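Local atomic coordinates of tail fiber protein (Acinetobacter phage AM24, PDB entry 5W5P), a protein that probably recognises and breaks down the capsular polysaccharide of its Acinetobacter baumannii host as the trimeric tailspike of the phage. Residues P50-V59 with G70-S78; F408-W419 with G429-H440. All coordinates share one frame; numbering follows the deposited sequence.

Contact 1. Residues P50-V59 with G70-S78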
loop_
_atom_site.group_PDB
_atom_site.type_symbol
_atom_site.label_atom_id
_atom_site.label_comp_id
_atom_site.label_asym_id
_atom_site.label_seq_id
_atom_site.Cartn_x
_atom_site.Cartn_y
_atom_site.Cartn_z
ATOM N N PRO A 50 -16.460 57.718 -8.484
ATOM C CA PRO A 50 -17.401 56.920 -9.278
ATOM C C PRO A 50 -18.504 57.780 -9.868
ATOM O O PRO A 50 -18.935 58.774 -9.281
ATOM C CB PRO A 50 -17.962 55.918 -8.263
ATOM C CG PRO A 50 -17.801 56.593 -6.944
ATOM C CD PRO A 50 -16.539 57.400 -7.046
ATOM N N ILE A 51 -18.961 57.384 -11.052
ATOM C CA ILE A 51 -20.023 58.128 -11.715
ATOM C C ILE A 51 -21.410 57.665 -11.267
ATOM O O ILE A 51 -22.341 58.473 -11.216
ATOM C CB ILE A 51 -19.873 58.037 -13.243
ATOM C CG1 ILE A 51 -19.923 56.586 -13.709
ATOM C CG2 ILE A 51 -18.565 58.673 -13.688
ATOM C CD1 ILE A 51 -19.959 56.445 -15.209
ATOM N N VAL A 52 -21.570 56.385 -10.934
ATOM C CA VAL A 52 -22.819 55.855 -10.407
ATOM C C VAL A 52 -22.503 55.037 -9.160
ATOM O O VAL A 52 -21.348 54.728 -8.866
ATOM C CB VAL A 52 -23.586 54.996 -11.438
ATOM C CG1 VAL A 52 -24.062 55.852 -12.606
ATOM C CG2 VAL A 52 -22.719 53.846 -11.932
ATOM N N ASN A 53 -23.553 54.694 -8.420
ATOM C CA ASN A 53 -23.403 53.868 -7.232
ATOM C C ASN A 53 -23.262 52.407 -7.638
ATOM O O ASN A 53 -24.046 51.899 -8.446
ATOM C CB ASN A 53 -24.599 54.051 -6.297
ATOM C CG ASN A 53 -24.599 55.406 -5.609
ATOM O OD1 ASN A 53 -23.781 56.274 -5.921
ATOM N ND2 ASN A 53 -25.520 55.593 -4.669
ATOM N N GLY A 54 -22.258 51.735 -7.081
ATOM C CA GLY A 54 -21.994 50.358 -7.447
ATOM C C GLY A 54 -21.299 50.180 -8.774
ATOM O O GLY A 54 -21.385 49.098 -9.366
ATOM N N GLN A 55 -20.617 51.210 -9.268
ATOM C CA GLN A 55 -19.911 51.101 -10.535
ATOM C C GLN A 55 -18.726 50.156 -10.391
ATOM O O GLN A 55 -18.036 50.155 -9.370
ATOM C CB GLN A 55 -19.436 52.483 -10.997
ATOM C CG GLN A 55 -18.708 52.493 -12.336
ATOM C CD GLN A 55 -17.979 53.798 -12.598
ATOM O OE1 GLN A 55 -17.771 54.597 -11.687
ATOM N NE2 GLN A 55 -17.588 54.022 -13.849
ATOM N N THR A 56 -18.499 49.339 -11.413
ATOM C CA THR A 56 -17.319 48.486 -11.480
ATOM C C THR A 56 -16.380 49.042 -12.541
ATOM O O THR A 56 -16.785 49.237 -13.694
ATOM C CB THR A 56 -17.681 47.034 -11.792
ATOM O OG1 THR A 56 -18.696 46.580 -10.888
ATOM C CG2 THR A 56 -16.452 46.148 -11.636
ATOM N N VAL A 57 -15.136 49.306 -12.144
ATOM C CA VAL A 57 -14.090 49.762 -13.045
ATOM C C VAL A 57 -12.929 48.782 -12.962
ATOM O O VAL A 57 -12.794 48.011 -12.008
ATOM C CB VAL A 57 -13.614 51.191 -12.715
ATOM C CG1 VAL A 57 -14.754 52.184 -12.875
ATOM C CG2 VAL A 57 -13.043 51.245 -11.307
ATOM N N TYR A 58 -12.076 48.822 -13.976
ATOM C CA TYR A 58 -10.905 47.963 -14.040
ATOM C C TYR A 58 -9.651 48.784 -13.775
ATOM O O TYR A 58 -9.426 49.808 -14.428
ATOM C CB TYR A 58 -10.808 47.269 -15.400
ATOM C CG TYR A 58 -9.535 46.481 -15.567
ATOM C CD1 TYR A 58 -8.469 47.000 -16.283
ATOM C CD2 TYR A 58 -9.391 45.223 -14.991
ATOM C CE1 TYR A 58 -7.301 46.296 -16.429
ATOM C CE2 TYR A 58 -8.217 44.507 -15.135
ATOM C CZ TYR A 58 -7.177 45.050 -15.856
ATOM O OH TYR A 58 -6.000 44.356 -16.014
ATOM N N VAL A 59 -8.844 48.340 -12.814
ATOM C CA VAL A 59 -7.536 48.931 -12.546
ATOM C C VAL A 59 -6.477 48.034 -13.169
ATOM O O VAL A 59 -6.463 46.819 -12.931
ATOM C CB VAL A 59 -7.297 49.110 -11.037
ATOM C CG1 VAL A 59 -6.004 49.869 -10.794
ATOM C CG2 VAL A 59 -8.471 49.832 -10.394
ATOM N N GLY A 70 -3.682 44.031 -10.736
ATOM C CA GLY A 70 -4.868 44.593 -11.344
ATOM C C GLY A 70 -6.104 43.739 -11.121
ATOM O O GLY A 70 -6.052 42.614 -10.623
ATOM N N GLY A 71 -7.244 44.296 -11.502
ATOM C CA GLY A 71 -8.502 43.588 -11.387
ATOM C C GLY A 71 -9.667 44.559 -11.390
ATOM O O GLY A 71 -9.503 45.760 -11.598
ATOM N N LEU A 72 -10.850 44.001 -11.147
ATOM C CA LEU A 72 -12.082 44.774 -11.104
ATOM C C LEU A 72 -12.360 45.247 -9.683
ATOM O O LEU A 72 -12.158 44.506 -8.718
ATOM C CB LEU A 72 -13.263 43.942 -11.610
ATOM C CG LEU A 72 -13.244 43.469 -13.065
ATOM C CD1 LEU A 72 -14.156 42.265 -13.232
ATOM C CD2 LEU A 72 -13.656 44.593 -14.014
ATOM N N PHE A 73 -12.831 46.487 -9.566
ATOM C CA PHE A 73 -13.192 47.087 -8.289
ATOM C C PHE A 73 -14.558 47.746 -8.427
ATOM O O PHE A 73 -14.818 48.438 -9.417
ATOM C CB PHE A 73 -12.146 48.119 -7.844
ATOM C CG PHE A 73 -10.830 47.515 -7.436
ATOM C CD1 PHE A 73 -9.855 47.235 -8.382
ATOM C CD2 PHE A 73 -10.571 47.222 -6.105
ATOM C CE1 PHE A 73 -8.646 46.674 -8.007
ATOM C CE2 PHE A 73 -9.363 46.662 -5.726
ATOM C CZ PHE A 73 -8.401 46.389 -6.679
ATOM N N TYR A 74 -15.431 47.529 -7.448
ATOM C CA TYR A 74 -16.748 48.146 -7.438
ATOM C C TYR A 74 -16.862 49.110 -6.267
ATOM O O TYR A 74 -16.328 48.856 -5.183
ATOM C CB TYR A 74 -17.869 47.097 -7.383
ATOM C CG TYR A 74 -18.115 46.481 -6.026
ATOM C CD1 TYR A 74 -17.329 45.423 -5.572
ATOM C CD2 TYR A 74 -19.144 46.936 -5.209
ATOM C CE1 TYR A 74 -17.551 44.840 -4.335
ATOM C CE2 TYR A 74 -19.375 46.366 -3.972
ATOM C CZ TYR A 74 -18.575 45.315 -3.538
ATOM O OH TYR A 74 -18.802 44.740 -2.305
ATOM N N ALA A 75 -17.547 50.226 -6.501
ATOM C CA ALA A 75 -17.722 51.260 -5.483
ATOM C C ALA A 75 -18.848 50.830 -4.551
ATOM O O ALA A 75 -20.026 50.904 -4.902
ATOM C CB ALA A 75 -18.015 52.610 -6.127
ATOM N N ASP A 76 -18.480 50.369 -3.357
ATOM C CA ASP A 76 -19.448 49.949 -2.346
ATOM C C ASP A 76 -19.983 51.195 -1.652
ATOM O O ASP A 76 -19.401 51.697 -0.686
ATOM C CB ASP A 76 -18.803 48.984 -1.358
ATOM C CG ASP A 76 -19.818 48.279 -0.486
ATOM O OD1 ASP A 76 -21.028 48.540 -0.646
ATOM O OD2 ASP A 76 -19.405 47.466 0.365
ATOM N N THR A 77 -21.114 51.699 -2.156
ATOM C CA THR A 77 -21.692 52.934 -1.630
ATOM C C THR A 77 -22.189 52.783 -0.198
ATOM O O THR A 77 -22.283 53.785 0.519
ATOM C CB THR A 77 -22.841 53.411 -2.526
ATOM O OG1 THR A 77 -22.516 53.175 -3.902
ATOM C CG2 THR A 77 -23.090 54.897 -2.325
ATOM N N SER A 78 -22.497 51.559 0.235
ATOM C CA SER A 78 -22.967 51.328 1.596
ATOM C C SER A 78 -21.845 51.361 2.627
ATOM O O SER A 78 -22.130 51.494 3.824
ATOM C CB SER A 78 -23.697 49.984 1.676
ATOM O OG SER A 78 -22.832 48.905 1.354
#
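Val59 and Phe73 meet on the tightly packed face of an antiparallel beta hairpin. Val59 CG2 lies 3.6 Å from Phe73 CD1. Val59 CG2, anti to the carbonyl carbon, approaches the Phe73 ring obliquely. Val57 points to this same face. The backbones are held by paired bonds. Val57 N donates to Phe73 O, and Phe73 N returns a bond of 2.9 Å to Val57 O. Val59 and Gly71 repeat the exchange. Next to the Thr56-Tyr74 pair, Ala75 N bonds to Gln55 O, and Pro50 CB rests 3.9 Å from Ala75 CB.

The other face carries Thr56, Tyr58, Leu72 and Tyr74, all partly exposed within the trimer. Thr56 CG2 touches Leu72 CB at 3.9 Å. Tyr58 CD2 comes 3.4 Å from Gly71 O. The exposed end is looser. The type II turn from Val52 to Gln55 gives one weak bond, Gly54 N to Ala75 O at 3.2 Å. Beyond it, Asn53 and Thr77 cross at about a right angle, with Asn53 CB 3.3 Å from Thr77 OG1.

Leu45 of helix 42-46 covers Val57, Val59 and Phe73. Tyr58 of a neighbouring subunit packs on Thr56 and Leu72. Strand 97-100 continues the sheet beside strand 71-75.

Contact 2. Residues F408-W419 with G429-H440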
loop_
_atom_site.group_PDB
_atom_site.type_symbol
_atom_site.label_atom_id
_atom_site.label_comp_id
_atom_site.label_asym_id
_atom_site.label_seq_id
_atom_site.Cartn_x
_atom_site.Cartn_y
_atom_site.Cartn_z
ATOM N N PHE A 408 10.926 -8.969 6.764
ATOM C CA PHE A 408 11.233 -8.608 5.385
ATOM C C PHE A 408 10.592 -9.627 4.454
ATOM O O PHE A 408 10.828 -10.831 4.594
ATOM C CB PHE A 408 12.749 -8.554 5.145
ATOM C CG PHE A 408 13.442 -7.410 5.842
ATOM C CD1 PHE A 408 13.744 -7.481 7.196
ATOM C CD2 PHE A 408 13.804 -6.273 5.137
ATOM C CE1 PHE A 408 14.384 -6.437 7.835
ATOM C CE2 PHE A 408 14.442 -5.220 5.768
ATOM C CZ PHE A 408 14.733 -5.300 7.121
ATOM N N VAL A 409 9.793 -9.147 3.503
ATOM C CA VAL A 409 9.076 -10.006 2.568
ATOM C C VAL A 409 9.288 -9.472 1.155
ATOM O O VAL A 409 8.959 -8.315 0.868
ATOM C CB VAL A 409 7.574 -10.081 2.892
ATOM C CG1 VAL A 409 6.814 -10.807 1.773
ATOM C CG2 VAL A 409 7.340 -10.749 4.251
ATOM N N GLY A 410 9.837 -10.310 0.278
ATOM C CA GLY A 410 9.857 -10.017 -1.143
ATOM C C GLY A 410 10.708 -8.844 -1.576
ATOM O O GLY A 410 10.450 -8.269 -2.638
ATOM N N ASN A 411 11.717 -8.472 -0.790
ATOM C CA ASN A 411 12.617 -7.382 -1.139
ATOM C C ASN A 411 13.763 -7.885 -2.013
ATOM O O ASN A 411 14.010 -9.086 -2.123
ATOM C CB ASN A 411 13.183 -6.717 0.118
ATOM C CG ASN A 411 12.097 -6.248 1.069
ATOM O OD1 ASN A 411 11.528 -5.165 0.895
ATOM N ND2 ASN A 411 11.798 -7.067 2.082
ATOM N N TRP A 412 14.471 -6.942 -2.630
ATOM C CA TRP A 412 15.590 -7.233 -3.520
ATOM C C TRP A 412 16.752 -6.321 -3.166
ATOM O O TRP A 412 16.598 -5.094 -3.152
ATOM C CB TRP A 412 15.208 -7.026 -4.994
ATOM C CG TRP A 412 16.236 -7.515 -5.980
ATOM C CD1 TRP A 412 16.182 -8.668 -6.709
ATOM C CD2 TRP A 412 17.463 -6.864 -6.353
ATOM N NE1 TRP A 412 17.295 -8.778 -7.506
ATOM C CE2 TRP A 412 18.097 -7.686 -7.306
ATOM C CE3 TRP A 412 18.088 -5.671 -5.969
ATOM C CZ2 TRP A 412 19.324 -7.354 -7.882
ATOM C CZ3 TRP A 412 19.309 -5.346 -6.535
ATOM C CH2 TRP A 412 19.914 -6.184 -7.482
ATOM N N THR A 413 17.915 -6.915 -2.908
ATOM C CA THR A 413 19.120 -6.148 -2.639
ATOM C C THR A 413 20.290 -6.769 -3.388
ATOM O O THR A 413 20.248 -7.930 -3.800
ATOM C CB THR A 413 19.436 -6.078 -1.134
ATOM O OG1 THR A 413 20.435 -5.078 -0.896
ATOM C CG2 THR A 413 19.941 -7.427 -0.618
ATOM N N ASN A 414 21.334 -5.961 -3.584
ATOM C CA ASN A 414 22.624 -6.452 -4.048
ATOM C C ASN A 414 23.746 -5.896 -3.182
ATOM O O ASN A 414 24.907 -5.885 -3.602
ATOM C CB ASN A 414 22.855 -6.118 -5.526
ATOM C CG ASN A 414 22.918 -4.621 -5.796
ATOM O OD1 ASN A 414 22.614 -3.798 -4.932
ATOM N ND2 ASN A 414 23.302 -4.266 -7.015
ATOM N N ALA A 415 23.410 -5.427 -1.987
ATOM C CA ALA A 415 24.382 -4.913 -1.044
ATOM C C ALA A 415 24.949 -6.066 -0.220
ATOM O O ALA A 415 24.531 -7.220 -0.347
ATOM C CB ALA A 415 23.741 -3.851 -0.154
ATOM N N TYR A 416 25.922 -5.757 0.636
ATOM C CA TYR A 416 26.482 -6.796 1.488
ATOM C C TYR A 416 25.408 -7.414 2.374
ATOM O O TYR A 416 25.332 -8.642 2.508
ATOM C CB TYR A 416 27.622 -6.236 2.333
ATOM C CG TYR A 416 28.428 -7.327 2.983
ATOM C CD1 TYR A 416 29.340 -8.070 2.246
ATOM C CD2 TYR A 416 28.264 -7.636 4.325
ATOM C CE1 TYR A 416 30.076 -9.086 2.830
ATOM C CE2 TYR A 416 28.994 -8.653 4.917
ATOM C CZ TYR A 416 29.897 -9.372 4.163
ATOM O OH TYR A 416 30.630 -10.378 4.742
ATOM N N ARG A 417 24.553 -6.584 2.965
ATOM C CA ARG A 417 23.489 -7.074 3.825
ATOM C C ARG A 417 22.240 -6.229 3.628
ATOM O O ARG A 417 22.312 -5.041 3.300
ATOM C CB ARG A 417 23.903 -7.051 5.297
ATOM C CG ARG A 417 24.615 -8.315 5.758
ATOM C CD ARG A 417 24.730 -8.351 7.272
ATOM N NE ARG A 417 25.386 -9.565 7.737
ATOM C CZ ARG A 417 26.684 -9.660 8.005
ATOM N NH1 ARG A 417 27.477 -8.604 7.857
ATOM N NH2 ARG A 417 27.187 -10.811 8.421
HETATM N N MSE A 418 21.092 -6.858 3.846
HETATM C CA MSE A 418 19.828 -6.145 3.804
HETATM C C MSE A 418 19.454 -5.613 5.189
HETATM O O MSE A 418 18.777 -4.587 5.301
HETATM C CB MSE A 418 18.722 -7.043 3.262
HETATM C CG MSE A 418 17.482 -6.272 2.845
HETATM SE SE MSE A 418 15.997 -7.445 2.404
HETATM C CE MSE A 418 16.712 -8.226 0.762
ATOM N N TRP A 419 19.904 -6.306 6.236
ATOM C CA TRP A 419 19.626 -5.892 7.604
ATOM C C TRP A 419 20.781 -6.316 8.504
ATOM O O TRP A 419 21.623 -7.136 8.127
ATOM C CB TRP A 419 18.293 -6.467 8.104
ATOM C CG TRP A 419 18.232 -7.968 8.126
ATOM C CD1 TRP A 419 18.766 -8.795 9.072
ATOM C CD2 TRP A 419 17.596 -8.819 7.165
ATOM N NE1 TRP A 419 18.502 -10.103 8.759
ATOM C CE2 TRP A 419 17.787 -10.146 7.591
ATOM C CE3 TRP A 419 16.887 -8.587 5.984
ATOM C CZ2 TRP A 419 17.295 -11.238 6.879
ATOM C CZ3 TRP A 419 16.403 -9.670 5.278
ATOM C CH2 TRP A 419 16.606 -10.978 5.729
ATOM N N GLY A 429 11.068 -14.754 0.718
ATOM C CA GLY A 429 10.891 -14.144 -0.584
ATOM C C GLY A 429 11.894 -13.074 -0.950
ATOM O O GLY A 429 11.733 -12.428 -1.992
ATOM N N ASN A 430 12.925 -12.865 -0.139
ATOM C CA ASN A 430 13.897 -11.813 -0.397
ATOM C C ASN A 430 14.987 -12.296 -1.344
ATOM O O ASN A 430 15.321 -13.487 -1.389
ATOM C CB ASN A 430 14.527 -11.333 0.913
ATOM C CG ASN A 430 13.505 -10.743 1.868
ATOM O OD1 ASN A 430 12.962 -9.656 1.631
ATOM N ND2 ASN A 430 13.233 -11.460 2.953
ATOM N N ALA A 431 15.559 -11.352 -2.089
ATOM C CA ALA A 431 16.621 -11.637 -3.043
ATOM C C ALA A 431 17.914 -10.978 -2.588
ATOM O O ALA A 431 17.928 -9.786 -2.270
ATOM C CB ALA A 431 16.246 -11.151 -4.438
ATOM N N PHE A 432 18.995 -11.751 -2.562
ATOM C CA PHE A 432 20.309 -11.282 -2.119
ATOM C C PHE A 432 21.299 -11.443 -3.268
ATOM O O PHE A 432 22.199 -12.283 -3.220
ATOM C CB PHE A 432 20.767 -12.044 -0.876
ATOM C CG PHE A 432 19.732 -12.105 0.202
ATOM C CD1 PHE A 432 19.628 -11.087 1.133
ATOM C CD2 PHE A 432 18.853 -13.177 0.280
ATOM C CE1 PHE A 432 18.669 -11.137 2.123
ATOM C CE2 PHE A 432 17.893 -13.233 1.269
ATOM C CZ PHE A 432 17.799 -12.215 2.193
ATOM N N SER A 433 21.130 -10.627 -4.300
ATOM C CA SER A 433 21.983 -10.726 -5.474
ATOM C C SER A 433 23.426 -10.390 -5.103
ATOM O O SER A 433 23.691 -9.403 -4.412
ATOM C CB SER A 433 21.456 -9.792 -6.566
ATOM O OG SER A 433 22.449 -9.477 -7.521
ATOM N N GLY A 434 24.361 -11.240 -5.534
ATOM C CA GLY A 434 25.761 -11.068 -5.206
ATOM C C GLY A 434 26.145 -11.421 -3.784
ATOM O O GLY A 434 27.344 -11.479 -3.480
ATOM N N GLY A 435 25.177 -11.647 -2.900
ATOM C CA GLY A 435 25.454 -12.070 -1.546
ATOM C C GLY A 435 24.786 -13.395 -1.237
ATOM O O GLY A 435 24.664 -14.253 -2.117
ATOM N N ASN A 436 24.346 -13.575 0.004
ATOM C CA ASN A 436 23.648 -14.792 0.387
ATOM C C ASN A 436 22.774 -14.495 1.592
ATOM O O ASN A 436 23.033 -13.558 2.353
ATOM C CB ASN A 436 24.626 -15.923 0.701
ATOM C CG ASN A 436 25.598 -15.553 1.797
ATOM O OD1 ASN A 436 25.339 -15.784 2.980
ATOM N ND2 ASN A 436 26.725 -14.964 1.410
ATOM N N ALA A 437 21.729 -15.312 1.755
ATOM C CA ALA A 437 20.841 -15.151 2.900
ATOM C C ALA A 437 21.512 -15.572 4.199
ATOM O O ALA A 437 21.236 -14.989 5.255
ATOM C CB ALA A 437 19.559 -15.952 2.685
ATOM N N ARG A 438 22.395 -16.573 4.144
ATOM C CA ARG A 438 22.965 -17.135 5.365
ATOM C C ARG A 438 23.739 -16.092 6.163
ATOM O O ARG A 438 23.741 -16.130 7.398
ATOM C CB ARG A 438 23.865 -18.322 5.014
ATOM C CG ARG A 438 24.294 -19.144 6.214
ATOM C CD ARG A 438 25.194 -20.299 5.810
ATOM N NE ARG A 438 24.497 -21.304 5.011
ATOM C CZ ARG A 438 23.693 -22.228 5.526
ATOM N NH1 ARG A 438 23.480 -22.261 6.835
ATOM N NH2 ARG A 438 23.098 -23.111 4.733
ATOM N N ARG A 439 24.385 -15.150 5.474
ATOM C CA ARG A 439 25.174 -14.102 6.113
ATOM C C ARG A 439 24.348 -13.234 7.060
ATOM O O ARG A 439 24.909 -12.609 7.971
ATOM C CB ARG A 439 25.830 -13.264 5.007
ATOM C CG ARG A 439 26.152 -11.818 5.334
ATOM C CD ARG A 439 26.541 -11.066 4.075
ATOM N NE ARG A 439 27.447 -11.839 3.228
ATOM C CZ ARG A 439 27.723 -11.545 1.961
ATOM N NH1 ARG A 439 27.169 -10.488 1.380
ATOM N NH2 ARG A 439 28.558 -12.304 1.272
ATOM N N HIS A 440 23.030 -13.193 6.884
ATOM C CA HIS A 440 22.174 -12.397 7.753
ATOM C C HIS A 440 21.904 -13.058 9.098
ATOM O O HIS A 440 21.328 -12.408 9.979
ATOM C CB HIS A 440 20.851 -12.094 7.046
ATOM C CG HIS A 440 21.013 -11.287 5.795
ATOM N ND1 HIS A 440 21.603 -11.791 4.655
ATOM C CD2 HIS A 440 20.690 -10.002 5.516
ATOM C CE1 HIS A 440 21.628 -10.853 3.725
ATOM N NE2 HIS A 440 21.077 -9.759 4.220
HETATM O O HOH W 1 23.557 -6.889 -9.067
HETATM O O HOH W 2 23.863 -10.449 0.791
HETATM O O HOH W 3 18.512 -11.964 11.273
#
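With chi1 at -167°, Tyr416 CG lies trans to the main-chain N, and the Arg439 chain bends at chi3 (-44°). Together these turns lay the Arg439 guanidinium flat on one face of the Tyr416 ring, with centres 3.9 Å apart, a cation-pi stack. Arg439 NH1 also donates to Tyr416 O at 2.8 Å, in the carbonyl plane and on a lone pair. Arg417 grips Arg439 O side-on through NE and NH2, the latter at 2.9 Å. Arg439 CG lies over the face of the Arg417 guanidinium.

His440 NE2 accepts from Met418 N at 2.9 Å, nearly straight (174°). Its ring turns an edge to the face of Trp419, and Arg417 CG covers one face of it. The selenomethionine Met418 places CE 3.8 Å from Phe432 CE1.

Asn430 and Asn411 lie side by side with nearly coplanar amides. Asn430 OD1 takes Asn411 ND2 at 2.9 Å and Asn411 N at 3.0 Å. Asn430 ND2 donates to Phe408 O from above the carbonyl plane. Asn411 OD1 is satisfied by Asn372. Trp412 with Ala431 and Thr413 with Phe432 are parallel bridges between successive coils of the beta-helix.

As an acceptor, His440 NE2 probably carries no proton, consistent with a neutral, ND1-protonated ring. Buried Asn411 and Asn430 pair their amides with each other and with backbone groups. The Tyr416 ring and Tyr416 O probably ease the Arg439 charge, and Arg439 O that of Arg417.

Contact 1 lies toward the N-terminal end of the chain, and contact 2 lies on the opposite side of the chain's centre. Their centres are 71 Å apart and they share no strand. Contact 1 joins neighbouring antiparallel strands of a small sheet and is only partly buried. Contact 2 joins parallel strands and the loops that follow them, and it is a buried contact. Main-chain bonds and apolar side chains dominate contact 1. Contact 2 adds side-chain amides, arginines, an imidazole and aromatic rings, which tie its irregular loops together. Both contacts are met by other subunits, so each adjoins the trimer interface.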